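Local coordinates for hypothetical protein SPy1581 (Streptococcus pyogenes, PDB 1YHF) that is of unknown function but carries a cupin domain, a small beta-barrel fold that in relatives often houses a metal-dependent or ligand-binding site, at residues 9-12 with 13-16. Numbering follows the deposited sequence.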
loop_
_atom_site.group_PDB
_atom_site.type_symbol
_atom_site.label_atom_id
_atom_site.label_comp_id
_atom_site.label_asym_id
_atom_site.label_seq_id
_atom_site.Cartn_x
_atom_site.Cartn_y
_atom_site.Cartn_z
ATOM N N ASN A 9 -11.457 -7.991 -6.583
ATOM C CA ASN A 9 -11.933 -7.354 -5.338
ATOM C C ASN A 9 -12.237 -5.871 -5.483
ATOM O O ASN A 9 -12.146 -5.103 -4.512
ATOM C CB ASN A 9 -10.935 -7.587 -4.173
ATOM C CG ASN A 9 -10.809 -9.058 -3.801
ATOM O OD1 ASN A 9 -9.700 -9.603 -3.665
ATOM N ND2 ASN A 9 -11.931 -9.709 -3.660
ATOM N N ILE A 10 -12.601 -5.496 -6.709
ATOM C CA ILE A 10 -12.930 -4.135 -7.076
ATOM C C ILE A 10 -13.773 -4.181 -8.346
ATOM O O ILE A 10 -13.504 -4.958 -9.246
ATOM C CB ILE A 10 -11.635 -3.259 -7.247
ATOM C CG1 ILE A 10 -11.943 -1.769 -7.229
ATOM C CG2 ILE A 10 -10.779 -3.679 -8.455
ATOM C CD1 ILE A 10 -10.653 -0.909 -7.141
ATOM N N GLU A 11 -14.815 -3.363 -8.393
ATOM C CA GLU A 11 -15.716 -3.326 -9.538
ATOM C C GLU A 11 -15.036 -2.832 -10.783
ATOM O O GLU A 11 -14.206 -1.926 -10.727
ATOM C CB GLU A 11 -16.908 -2.431 -9.248
ATOM C CG GLU A 11 -17.436 -2.634 -7.860
ATOM C CD GLU A 11 -18.422 -1.557 -7.464
ATOM O OE1 GLU A 11 -18.072 -0.711 -6.590
ATOM O OE2 GLU A 11 -19.524 -1.556 -8.059
ATOM N N HIS A 12 -15.413 -3.434 -11.897
ATOM C CA HIS A 12 -14.888 -3.082 -13.196
ATOM C C HIS A 12 -15.863 -2.145 -13.877
ATOM O O HIS A 12 -17.040 -2.112 -13.512
ATOM C CB HIS A 12 -14.692 -4.354 -14.014
ATOM C CG HIS A 12 -13.550 -5.205 -13.530
ATOM N ND1 HIS A 12 -13.015 -6.230 -14.284
ATOM C CD2 HIS A 12 -12.831 -5.166 -12.384
ATOM C CE1 HIS A 12 -12.024 -6.795 -13.614
ATOM N NE2 HIS A 12 -11.894 -6.170 -12.456
ATOM N N ALA A 13 -15.370 -1.360 -14.837
ATOM C CA ALA A 13 -16.243 -0.473 -15.636
ATOM C C ALA A 13 -17.113 0.448 -14.763
ATOM O O ALA A 13 -18.284 0.724 -15.071
ATOM C CB ALA A 13 -17.110 -1.304 -16.618
ATOM N N LYS A 14 -16.535 0.933 -13.662
ATOM C CA LYS A 14 -17.242 1.853 -12.776
ATOM C C LYS A 14 -16.298 2.927 -12.271
ATOM O O LYS A 14 -15.185 2.612 -11.859
ATOM C CB LYS A 14 -17.826 1.092 -11.583
ATOM C CG LYS A 14 -18.746 1.931 -10.754
ATOM C CD LYS A 14 -19.372 1.123 -9.657
ATOM C CE LYS A 14 -20.397 1.933 -8.869
ATOM N NZ LYS A 14 -20.318 1.531 -7.432
ATOM N N VAL A 15 -16.726 4.192 -12.302
ATOM C CA VAL A 15 -15.872 5.258 -11.755
ATOM C C VAL A 15 -15.885 5.170 -10.220
ATOM O O VAL A 15 -16.953 5.215 -9.588
ATOM C CB VAL A 15 -16.273 6.682 -12.211
ATOM C CG1 VAL A 15 -15.320 7.702 -11.598
ATOM C CG2 VAL A 15 -16.253 6.816 -13.738
ATOM N N LEU A 16 -14.692 5.041 -9.648
ATOM C CA LEU A 16 -14.515 4.795 -8.215
ATOM C C LEU A 16 -13.571 5.833 -7.624
ATOM O O LEU A 16 -12.826 6.504 -8.353
ATOM C CB LEU A 16 -13.907 3.409 -7.970
ATOM C CG LEU A 16 -14.533 2.178 -8.623
ATOM C CD1 LEU A 16 -13.570 1.023 -8.576
ATOM C CD2 LEU A 16 -15.840 1.840 -7.940
HETATM O O HOH W 1 -13.914 0.327 -12.250
HETATM O O HOH W 2 -18.218 2.305 -5.652
#
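Ala13 turns the chain back on itself just after His12, its backbone in the left-handed helical region and its CB 3.2 Å from His12 O. Residues Glu11 to Lys14 thus form an open beta-turn, a worked example of a turn closed by solvent: Glu11 O and Lys14 N stand 4.7 Å apart, and one water spans the gap, donating to Glu11 O at 2.7 Å and accepting from Lys14 N at 3.0 Å. The CB of His12 is directed away from 13-16, and the ring NE2 hydrogen-bonds to the backbone oxygen of Ile7.

The Lys14 side chain, CG anti to the backbone N (chi1 -171°) and extended as far as CE, runs along its own arm of the turn and meets Glu11, which reaches across. Lys14 NZ lies 3.3 Å from Glu11 OE1 and 3.2 Å from Glu11 OE2, approaching the syn side of the carboxylate, 18° and 19° out of its plane, a forked salt bridge. A second water accepts from NZ and donates more distantly to OE1, so the ion pair is partly hydrated.

The turn lies in the N-terminal arm that precedes helix 18-21, ahead of the antiparallel strands of the cupin fold; the backbone oxygen of Asn9 bonds to Arg32 in strand 29-37. Leu16 supplies the apolar part. Its CD2 lies over the face of the Glu11 carboxylate, nearest Glu11 OE1 at 3.6 Å, whereas Leu16 CD1 packs 3.5 Å from Ile10 CG1. Both Ile10 and Leu16 also touch Glu21 of the helix, and Ile10 rests on Leu18.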